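Local coordinates for 3-oxoacyl-[acyl-carrier-protein] reductase (Sinorhizobium meliloti, PDB 3U9L) that probably reduces 3-oxoacyl groups carried on acyl carrier protein with NADPH, as a member of the short-chain dehydrogenase/reductase family, at residues P154-P159 / G218-L223; H97-F100 / A105-P108; L141-S146 / A169-Y174; G151-P154 / Y160-A163. One frame throughout, in Å; residues are numbered along the deposited sequence.

In the fold
Contacts 2, 3 and 4 lie in the Rossmann-type fold of the short-chain dehydrogenase/reductase family; contact 1 joins it to the loop before helix 223-233. Contact 3 lies nearest the chain centre, where helix 158-179 packs on strand 139-144. Contact 4 is nested inside the loop that contact 3 closes and uses the same helix. Contact 1 starts from Pro154, which it shares with contact 4. Contact 2 closes earlier in the chain. Its centre is about 12 Å from those of contacts 1 and 4, and it touches both. Contacts 1 and 3 are about 28 Å apart between centres. All four also touch the second subunit, so the region around helix 158-179 serves both the fold and the dimer.

Contact 1 (P154-P159 / G218-L223)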
loop_
_atom_site.group_PDB
_atom_site.type_symbol
_atom_site.label_atom_id
_atom_site.label_comp_id
_atom_site.label_asym_id
_atom_site.label_seq_id
_atom_site.Cartn_x
_atom_site.Cartn_y
_atom_site.Cartn_z
ATOM N N PRO A 154 -10.458 5.942 9.869
ATOM C CA PRO A 154 -10.174 5.802 11.318
ATOM C C PRO A 154 -8.743 5.268 11.567
ATOM O O PRO A 154 -8.157 4.595 10.733
ATOM C CB PRO A 154 -11.198 4.751 11.786
ATOM C CG PRO A 154 -11.504 3.909 10.475
ATOM C CD PRO A 154 -11.262 4.850 9.304
ATOM N N PRO A 155 -8.187 5.554 12.743
ATOM C CA PRO A 155 -6.955 4.881 13.143
ATOM C C PRO A 155 -7.256 3.413 13.503
ATOM O O PRO A 155 -8.426 3.038 13.549
ATOM C CB PRO A 155 -6.536 5.667 14.412
ATOM C CG PRO A 155 -7.365 6.917 14.395
ATOM C CD PRO A 155 -8.619 6.579 13.697
ATOM N N TYR A 156 -6.246 2.619 13.817
ATOM C CA TYR A 156 -6.448 1.273 14.379
ATOM C C TYR A 156 -6.806 0.200 13.403
ATOM O O TYR A 156 -7.284 -0.861 13.830
ATOM C CB TYR A 156 -7.453 1.228 15.587
ATOM C CG TYR A 156 -6.798 1.572 16.918
ATOM C CD1 TYR A 156 -5.763 2.492 16.970
ATOM C CD2 TYR A 156 -7.259 1.030 18.139
ATOM C CE1 TYR A 156 -5.148 2.850 18.197
ATOM C CE2 TYR A 156 -6.640 1.392 19.398
ATOM C CZ TYR A 156 -5.586 2.293 19.396
ATOM O OH TYR A 156 -4.935 2.691 20.539
ATOM N N LEU A 157 -6.577 0.438 12.109
ATOM C CA LEU A 157 -6.688 -0.657 11.131
ATOM C C LEU A 157 -5.447 -0.694 10.209
ATOM O O LEU A 157 -5.552 -1.132 9.072
ATOM C CB LEU A 157 -7.970 -0.552 10.286
ATOM C CG LEU A 157 -9.312 -0.790 11.010
ATOM C CD1 LEU A 157 -9.796 0.513 11.578
ATOM C CD2 LEU A 157 -10.369 -1.435 10.050
ATOM N N ALA A 158 -4.286 -0.281 10.710
ATOM C CA ALA A 158 -3.111 -0.071 9.826
ATOM C C ALA A 158 -2.738 -1.242 8.931
ATOM O O ALA A 158 -2.568 -1.056 7.749
ATOM C CB ALA A 158 -1.891 0.491 10.558
ATOM N N PRO A 159 -2.621 -2.468 9.474
ATOM C CA PRO A 159 -2.195 -3.533 8.547
ATOM C C PRO A 159 -3.188 -3.779 7.398
ATOM O O PRO A 159 -2.805 -4.240 6.323
ATOM C CB PRO A 159 -2.176 -4.792 9.431
ATOM C CG PRO A 159 -2.225 -4.293 10.873
ATOM C CD PRO A 159 -3.024 -3.005 10.793
ATOM N N GLY A 218 -2.443 3.286 28.914
ATOM C CA GLY A 218 -1.755 4.578 28.789
ATOM C C GLY A 218 -2.663 5.647 28.198
ATOM O O GLY A 218 -3.859 5.575 28.334
ATOM N N PRO A 219 -2.082 6.642 27.505
ATOM C CA PRO A 219 -2.784 7.819 26.970
ATOM C C PRO A 219 -3.830 7.449 25.916
ATOM O O PRO A 219 -4.639 8.306 25.620
ATOM C CB PRO A 219 -1.652 8.614 26.253
ATOM C CG PRO A 219 -0.378 8.073 26.796
ATOM C CD PRO A 219 -0.629 6.649 27.193
ATOM N N ASN A 220 -3.761 6.249 25.323
ATOM C CA ASN A 220 -4.770 5.821 24.345
ATOM C C ASN A 220 -5.863 4.964 25.003
ATOM O O ASN A 220 -6.558 4.221 24.322
ATOM C CB ASN A 220 -4.144 4.983 23.207
ATOM C CG ASN A 220 -3.443 5.831 22.141
ATOM O OD1 ASN A 220 -3.242 7.041 22.280
ATOM N ND2 ASN A 220 -3.071 5.176 21.064
ATOM N N ALA A 221 -5.992 5.038 26.326
ATOM C CA ALA A 221 -7.055 4.328 27.042
ATOM C C ALA A 221 -8.427 4.642 26.408
ATOM O O ALA A 221 -8.752 5.803 26.214
ATOM C CB ALA A 221 -7.021 4.721 28.567
ATOM N N GLY A 222 -9.208 3.615 26.057
ATOM C CA GLY A 222 -10.540 3.869 25.522
ATOM C C GLY A 222 -10.610 4.254 24.019
ATOM O O GLY A 222 -11.710 4.411 23.452
ATOM N N LEU A 223 -9.464 4.429 23.371
ATOM C CA LEU A 223 -9.453 4.951 21.998
ATOM C C LEU A 223 -10.069 3.973 21.006
ATOM O O LEU A 223 -10.825 4.375 20.120
ATOM C CB LEU A 223 -8.020 5.349 21.564
ATOM C CG LEU A 223 -7.887 5.883 20.128
ATOM C CD1 LEU A 223 -8.749 7.105 19.951
ATOM C CD2 LEU A 223 -6.388 6.191 19.765
HETATM O O HOH W 1 -5.994 1.658 22.959
#
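Tyr156 carries this contact, reaching Asn220 and Leu223 with the far end of its ring. Along 154-159, Pro154 comes first, and its carbonyl O accepts a hydrogen bond from Gln173 NE2 of the second subunit. Next is Tyr156. Its OH accepts a bond from Asn220 ND2 at 3.2 Å. That bond is bent, 142° at the hydrogen, and the hydroxyl sits tilted from the amide plane. Water 1 lies in the plane of the ring at its edge, 2.8 Å from Tyr156 OH, and donates to Asn220 O at 3.0 Å. Leu223 CD2 packs obliquely against the ring, 3.9 Å from Tyr156 CE1. A phenylalanine in place of Tyr156 would probably leave water 1 without one of its anchors and break the tie to the Asn220 amide. Asn220 ND2 also bonds Glu177 O of the second subunit, its stronger partner. Asn220 sits in two successive turns, type I (Gly218-Ala221) and type II (Asn220-Leu223). Leu157 stands at the N-cap of helix 158-179. The contact is a buried link at the subunit interface, from the start of that helix to the turns between helices 209-217 and 223-233, with Tyr215 and Ile227 also packed on Tyr156.

Contact 2 (H97-F100 / A105-P108)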
loop_
_atom_site.group_PDB
_atom_site.type_symbol
_atom_site.label_atom_id
_atom_site.label_comp_id
_atom_site.label_asym_id
_atom_site.label_seq_id
_atom_site.Cartn_x
_atom_site.Cartn_y
_atom_site.Cartn_z
ATOM N N HIS A 97 -9.794 -9.181 3.943
ATOM C CA HIS A 97 -9.900 -9.524 5.379
ATOM C C HIS A 97 -9.251 -8.396 6.148
ATOM O O HIS A 97 -8.135 -7.984 5.769
ATOM C CB HIS A 97 -9.127 -10.822 5.723
ATOM C CG HIS A 97 -9.077 -11.135 7.195
ATOM N ND1 HIS A 97 -7.891 -11.225 7.908
ATOM C CD2 HIS A 97 -10.069 -11.369 8.097
ATOM C CE1 HIS A 97 -8.153 -11.493 9.181
ATOM N NE2 HIS A 97 -9.470 -11.587 9.317
HETATM N N MSE A 98 -9.950 -7.918 7.186
HETATM C CA MSE A 98 -9.514 -6.788 7.970
HETATM C C MSE A 98 -9.208 -7.079 9.474
HETATM O O MSE A 98 -9.478 -8.185 9.961
HETATM C CB MSE A 98 -10.527 -5.647 7.811
HETATM C CG MSE A 98 -11.670 -5.541 8.772
HETATM SE SE MSE A 98 -12.884 -4.245 7.762
HETATM C CE MSE A 98 -13.415 -3.008 9.238
ATOM N N VAL A 99 -8.633 -6.091 10.169
ATOM C CA VAL A 99 -8.214 -6.246 11.574
ATOM C C VAL A 99 -8.352 -4.915 12.276
ATOM O O VAL A 99 -8.426 -3.872 11.612
ATOM C CB VAL A 99 -6.754 -6.703 11.708
ATOM C CG1 VAL A 99 -6.512 -8.056 11.008
ATOM C CG2 VAL A 99 -5.837 -5.667 11.136
ATOM N N PHE A 100 -8.334 -4.942 13.604
ATOM C CA PHE A 100 -8.500 -3.730 14.386
ATOM C C PHE A 100 -7.600 -3.735 15.609
ATOM O O PHE A 100 -7.563 -4.719 16.350
ATOM C CB PHE A 100 -9.952 -3.607 14.893
ATOM C CG PHE A 100 -10.261 -2.269 15.525
ATOM C CD1 PHE A 100 -10.629 -1.185 14.731
ATOM C CD2 PHE A 100 -10.242 -2.097 16.912
ATOM C CE1 PHE A 100 -10.950 0.057 15.281
ATOM C CE2 PHE A 100 -10.558 -0.846 17.481
ATOM C CZ PHE A 100 -10.929 0.218 16.667
ATOM N N ALA A 105 1.019 -3.008 18.043
ATOM C CA ALA A 105 0.735 -4.289 18.707
ATOM C C ALA A 105 0.581 -5.443 17.728
ATOM O O ALA A 105 0.536 -6.624 18.118
ATOM C CB ALA A 105 -0.540 -4.176 19.641
ATOM N N PHE A 106 0.443 -5.114 16.452
ATOM C CA PHE A 106 0.464 -6.112 15.374
ATOM C C PHE A 106 1.892 -6.488 15.055
ATOM O O PHE A 106 2.741 -5.613 14.900
ATOM C CB PHE A 106 -0.222 -5.567 14.100
ATOM C CG PHE A 106 -1.720 -5.530 14.184
ATOM C CD1 PHE A 106 -2.470 -6.690 14.014
ATOM C CD2 PHE A 106 -2.373 -4.347 14.450
ATOM C CE1 PHE A 106 -3.888 -6.659 14.121
ATOM C CE2 PHE A 106 -3.746 -4.294 14.531
ATOM C CZ PHE A 106 -4.518 -5.451 14.371
ATOM N N THR A 107 2.171 -7.786 14.932
ATOM C CA THR A 107 3.526 -8.192 14.641
ATOM C C THR A 107 3.867 -8.040 13.133
ATOM O O THR A 107 2.955 -7.935 12.301
ATOM C CB THR A 107 3.737 -9.631 15.062
ATOM O OG1 THR A 107 2.919 -10.465 14.260
ATOM C CG2 THR A 107 3.324 -9.817 16.523
ATOM N N PRO A 108 5.156 -8.032 12.810
ATOM C CA PRO A 108 5.600 -7.924 11.417
ATOM C C PRO A 108 4.971 -9.013 10.555
ATOM O O PRO A 108 4.612 -8.761 9.405
ATOM C CB PRO A 108 7.110 -8.139 11.517
ATOM C CG PRO A 108 7.460 -7.670 12.884
ATOM C CD PRO A 108 6.289 -8.026 13.754
#
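The Phe106 ring meets Val99 and the carbonyl of Phe100 with its far end. Both come in obliquely. Val99 CG2 comes within 3.5 Å of Phe106 CZ. Val99 CB adds to this, 3.7 Å from Phe106 CE1, so one branch and the root of the valine both bear on the ring. The two side chains lie alongside with opposite headings. Val99 CG2 stands between its own backbone N and carbonyl carbon (chi1 -59°), and this is the branch that comes closest. Phe100 takes part through its backbone, with Phe100 O 3.7 Å from Phe106 CZ. The Phe100 side chain leaves its CA away from 105-108, and its ring packs on Leu157 and Ile227. No hydrogen bond joins the two segments; the contact is van der Waals packing within one loop, mostly apolar. Thr107 ends this loop as the N-cap of the next helix, its side chain capping a backbone N there. The loop runs from strand 90-93 to helix 108-136. Pro159 of helix 158-179 packs on both Val99 and Phe106, while Leu114 and Phe111 of helix 108-136 touch Val99 and Phe106 respectively.

Contact 3 (L141-S146 / A169-Y174); sequences LIWISS and AIAVQY
Trp143 and Ala171 form the centre of a packing contact between strand 139-144 and helix 158-179, within a beta-alpha-beta unit, the repeating element of the Rossmann-type fold. The short segments run nearly antiparallel, at 166°, with axes 9.8 Å apart. That is the arrangement of a helix crossing back over a parallel sheet between two of its strands. Trp143 carries most of the contact. Ala171 CB sits over one face of the indole as a CH-pi contact, 3.5 Å from the centroid of the five-membered ring and 10° off its normal. With CG anti to the carbonyl carbon (chi1 -60°), Trp143 turns this face to the helix. The six-membered ring extends farther, to two other residues. Trp143 CH2 lies 3.9 Å from Ile170 CG2, and Trp143 CZ2 is 3.9 Å from Tyr174 CD2. The indole crosses both side chains at about a right angle. The same Ile170 methyl sits in plane at the edge of the Tyr174 ring. The polar edge of the indole is also satisfied: Trp143 NE1 gives its hydrogen to water 2 at 2.8 Å, and that water donates to Ala171 O at 3.0 Å. Tyr174 OH bonds Gln123. At the C-terminal end of the strand, Lys164 NZ bonds Ile144 O. Around this core, His93 of strand 90-93 stacks on Trp143, Ile187 of strand 183-190 touches Ala171, and Val119 and Leu130 of helix 108-136 touch Ile170 and Tyr174 respectively.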
loop_
_atom_site.group_PDB
_atom_site.type_symbol
_atom_site.label_atom_id
_atom_site.label_comp_id
_atom_site.label_asym_id
_atom_site.label_seq_id
_atom_site.Cartn_x
_atom_site.Cartn_y
_atom_site.Cartn_z
ATOM N N LEU A 141 -10.953 -6.509 -15.825
ATOM C CA LEU A 141 -10.600 -6.703 -14.430
ATOM C C LEU A 141 -11.371 -5.698 -13.619
ATOM O O LEU A 141 -11.371 -4.473 -13.921
ATOM C CB LEU A 141 -9.091 -6.457 -14.182
ATOM C CG LEU A 141 -8.173 -7.659 -14.195
ATOM C CD1 LEU A 141 -8.444 -8.358 -15.577
ATOM C CD2 LEU A 141 -6.752 -7.215 -14.092
ATOM N N ILE A 142 -12.012 -6.191 -12.572
ATOM C CA ILE A 142 -12.658 -5.302 -11.621
ATOM C C ILE A 142 -12.006 -5.557 -10.280
ATOM O O ILE A 142 -11.915 -6.705 -9.816
ATOM C CB ILE A 142 -14.216 -5.596 -11.550
ATOM C CG1 ILE A 142 -14.877 -5.419 -12.922
ATOM C CG2 ILE A 142 -14.906 -4.750 -10.505
ATOM C CD1 ILE A 142 -16.385 -5.634 -12.912
ATOM N N TRP A 143 -11.573 -4.494 -9.615
ATOM C CA TRP A 143 -10.953 -4.661 -8.307
ATOM C C TRP A 143 -11.886 -4.025 -7.296
ATOM O O TRP A 143 -12.430 -2.939 -7.545
ATOM C CB TRP A 143 -9.611 -3.906 -8.302
ATOM C CG TRP A 143 -8.592 -4.364 -9.341
ATOM C CD1 TRP A 143 -8.629 -4.128 -10.714
ATOM C CD2 TRP A 143 -7.385 -5.086 -9.090
ATOM N NE1 TRP A 143 -7.485 -4.672 -11.326
ATOM C CE2 TRP A 143 -6.710 -5.247 -10.352
ATOM C CE3 TRP A 143 -6.785 -5.600 -7.929
ATOM C CZ2 TRP A 143 -5.491 -5.920 -10.453
ATOM C CZ3 TRP A 143 -5.567 -6.217 -8.035
ATOM C CH2 TRP A 143 -4.942 -6.396 -9.280
ATOM N N ILE A 144 -12.089 -4.669 -6.159
ATOM C CA ILE A 144 -12.847 -4.025 -5.067
ATOM C C ILE A 144 -11.826 -3.409 -4.191
ATOM O O ILE A 144 -11.049 -4.100 -3.509
ATOM C CB ILE A 144 -13.697 -5.011 -4.233
ATOM C CG1 ILE A 144 -14.508 -5.924 -5.133
ATOM C CG2 ILE A 144 -14.551 -4.242 -3.152
ATOM C CD1 ILE A 144 -15.353 -5.197 -6.110
ATOM N N SER A 145 -11.782 -2.093 -4.216
ATOM C CA SER A 145 -10.756 -1.388 -3.533
ATOM C C SER A 145 -11.427 -0.941 -2.225
ATOM O O SER A 145 -12.277 -1.669 -1.700
ATOM C CB SER A 145 -10.343 -0.188 -4.369
ATOM O OG SER A 145 -9.263 0.496 -3.807
ATOM N N SER A 146 -11.077 0.253 -1.745
ATOM C CA SER A 146 -11.558 0.727 -0.461
ATOM C C SER A 146 -11.484 2.251 -0.397
ATOM O O SER A 146 -10.465 2.837 -0.721
ATOM C CB SER A 146 -10.662 0.111 0.628
ATOM O OG SER A 146 -11.014 0.557 1.899
ATOM N N ALA A 169 -2.881 0.612 -5.650
ATOM C CA ALA A 169 -1.706 1.027 -6.411
ATOM C C ALA A 169 -1.403 -0.007 -7.496
ATOM O O ALA A 169 -1.076 0.335 -8.609
ATOM C CB ALA A 169 -0.497 1.213 -5.488
ATOM N N ILE A 170 -1.534 -1.274 -7.145
ATOM C CA ILE A 170 -1.322 -2.378 -8.081
ATOM C C ILE A 170 -2.398 -2.412 -9.149
ATOM O O ILE A 170 -2.093 -2.619 -10.336
ATOM C CB ILE A 170 -1.285 -3.725 -7.357
ATOM C CG1 ILE A 170 -0.014 -3.755 -6.498
ATOM C CG2 ILE A 170 -1.385 -4.959 -8.423
ATOM C CD1 ILE A 170 0.037 -4.786 -5.442
ATOM N N ALA A 171 -3.629 -2.170 -8.782
ATOM C CA ALA A 171 -4.712 -2.197 -9.774
ATOM C C ALA A 171 -4.452 -1.165 -10.870
ATOM O O ALA A 171 -4.732 -1.368 -12.057
ATOM C CB ALA A 171 -6.056 -1.894 -9.085
ATOM N N VAL A 172 -3.949 -0.024 -10.435
ATOM C CA VAL A 172 -3.719 1.098 -11.331
ATOM C C VAL A 172 -2.613 0.775 -12.309
ATOM O O VAL A 172 -2.746 1.025 -13.471
ATOM C CB VAL A 172 -3.477 2.391 -10.481
ATOM C CG1 VAL A 172 -2.917 3.564 -11.324
ATOM C CG2 VAL A 172 -4.834 2.764 -9.894
ATOM N N GLN A 173 -1.554 0.153 -11.815
ATOM C CA GLN A 173 -0.451 -0.262 -12.625
ATOM C C GLN A 173 -0.850 -1.268 -13.697
ATOM O O GLN A 173 -0.485 -1.100 -14.884
ATOM C CB GLN A 173 0.676 -0.809 -11.719
ATOM C CG GLN A 173 1.322 0.235 -10.754
ATOM C CD GLN A 173 2.344 1.060 -11.475
ATOM O OE1 GLN A 173 3.517 0.602 -11.737
ATOM N NE2 GLN A 173 1.939 2.270 -11.855
ATOM N N TYR A 174 -1.629 -2.281 -13.318
ATOM C CA TYR A 174 -2.091 -3.291 -14.271
ATOM C C TYR A 174 -2.980 -2.665 -15.329
ATOM O O TYR A 174 -2.910 -3.039 -16.498
ATOM C CB TYR A 174 -2.874 -4.379 -13.545
ATOM C CG TYR A 174 -2.041 -5.564 -13.090
ATOM C CD1 TYR A 174 -1.575 -6.514 -14.017
ATOM C CD2 TYR A 174 -1.795 -5.789 -11.758
ATOM C CE1 TYR A 174 -0.852 -7.641 -13.616
ATOM C CE2 TYR A 174 -1.052 -6.931 -11.335
ATOM C CZ TYR A 174 -0.577 -7.844 -12.280
ATOM O OH TYR A 174 0.132 -8.978 -11.894
HETATM O O HOH W 2 -6.144 -3.603 -13.549
#

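Contact 4 (G151-P154 / Y160-A163)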
loop_
_atom_site.group_PDB
_atom_site.type_symbol
_atom_site.label_atom_id
_atom_site.label_comp_id
_atom_site.label_asym_id
_atom_site.label_seq_id
_atom_site.Cartn_x
_atom_site.Cartn_y
_atom_site.Cartn_z
ATOM N N GLY A 151 -9.604 8.491 1.253
ATOM C CA GLY A 151 -10.625 9.263 1.910
ATOM C C GLY A 151 -10.293 9.348 3.404
ATOM O O GLY A 151 -9.263 8.830 3.874
ATOM N N GLY A 152 -11.177 9.989 4.152
ATOM C CA GLY A 152 -10.984 10.133 5.590
ATOM C C GLY A 152 -11.081 8.758 6.216
ATOM O O GLY A 152 -11.954 7.967 5.854
ATOM N N THR A 153 -10.215 8.432 7.170
ATOM C CA THR A 153 -10.223 7.063 7.707
ATOM C C THR A 153 -10.060 7.045 9.238
ATOM O O THR A 153 -9.599 8.010 9.862
ATOM C CB THR A 153 -9.004 6.247 7.167
ATOM O OG1 THR A 153 -7.842 7.020 7.432
ATOM C CG2 THR A 153 -9.030 6.002 5.702
ATOM N N PRO A 154 -10.458 5.942 9.869
ATOM C CA PRO A 154 -10.174 5.802 11.318
ATOM C C PRO A 154 -8.743 5.268 11.567
ATOM O O PRO A 154 -8.157 4.595 10.733
ATOM C CB PRO A 154 -11.198 4.751 11.786
ATOM C CG PRO A 154 -11.504 3.909 10.475
ATOM C CD PRO A 154 -11.262 4.850 9.304
ATOM N N TYR A 160 -4.460 -3.528 7.655
ATOM C CA TYR A 160 -5.506 -3.658 6.674
ATOM C C TYR A 160 -5.487 -2.515 5.642
ATOM O O TYR A 160 -5.453 -2.764 4.447
ATOM C CB TYR A 160 -6.882 -3.735 7.360
ATOM C CG TYR A 160 -8.010 -3.720 6.375
ATOM C CD1 TYR A 160 -8.168 -4.758 5.438
ATOM C CD2 TYR A 160 -8.893 -2.660 6.330
ATOM C CE1 TYR A 160 -9.186 -4.741 4.508
ATOM C CE2 TYR A 160 -9.921 -2.637 5.429
ATOM C CZ TYR A 160 -10.064 -3.674 4.506
ATOM O OH TYR A 160 -11.103 -3.611 3.589
ATOM N N PHE A 161 -5.560 -1.283 6.109
ATOM C CA PHE A 161 -5.498 -0.105 5.256
ATOM C C PHE A 161 -4.201 -0.087 4.424
ATOM O O PHE A 161 -4.245 0.325 3.304
ATOM C CB PHE A 161 -5.595 1.184 6.092
ATOM C CG PHE A 161 -7.007 1.466 6.663
ATOM C CD1 PHE A 161 -8.091 0.736 6.245
ATOM C CD2 PHE A 161 -7.208 2.508 7.573
ATOM C CE1 PHE A 161 -9.382 1.006 6.737
ATOM C CE2 PHE A 161 -8.495 2.792 8.075
ATOM C CZ PHE A 161 -9.573 2.047 7.638
ATOM N N ALA A 162 -3.053 -0.469 5.008
ATOM C CA ALA A 162 -1.816 -0.610 4.237
ATOM C C ALA A 162 -2.012 -1.571 3.052
ATOM O O ALA A 162 -1.635 -1.289 1.902
ATOM C CB ALA A 162 -0.719 -1.161 5.139
ATOM N N ALA A 163 -2.519 -2.759 3.338
ATOM C CA ALA A 163 -2.689 -3.753 2.294
ATOM C C ALA A 163 -3.645 -3.246 1.228
ATOM O O ALA A 163 -3.412 -3.450 0.050
ATOM C CB ALA A 163 -3.141 -5.059 2.853
#
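The Phe161 ring leaves its helix and meets Thr153 and Pro154 with its outer atoms. It comes at Thr153 from the opposite direction, and at the Pro154 ring at about a right angle. Phe161 CE2 is the atom most engaged. Pro154 O lies 3.2 Å from Phe161 CE2, at the ring edge and near its plane, so the carbonyl looks toward an aromatic C-H. The proline ring adds apolar contact: Pro154 CD is 3.7 Å from Phe161 CE2, and Pro154 CG lies in the ring plane at the edge, 3.9 Å from Phe161 CZ. Thr153 CB approaches the same Phe161 CE2 obliquely, at 3.6 Å. A chi1 of -73° swings Phe161 CG opposite the carbonyl carbon and sends the ring out to the loop. Cut back to an alanine, Phe161 would probably leave a gap beside Thr153 and the Pro154 ring, and Pro154 O would lose the ring edge it meets. Gln173 of the second subunit packs on both Thr153 and Phe161. Tyr160, next to Phe161, probably is the tyrosine of the YxxxK motif of this family. The contact thus pins the loop after strand 139-144 to the first turns of helix 158-179, with Ile227 and Phe231 of helix 223-233 packed on Pro154.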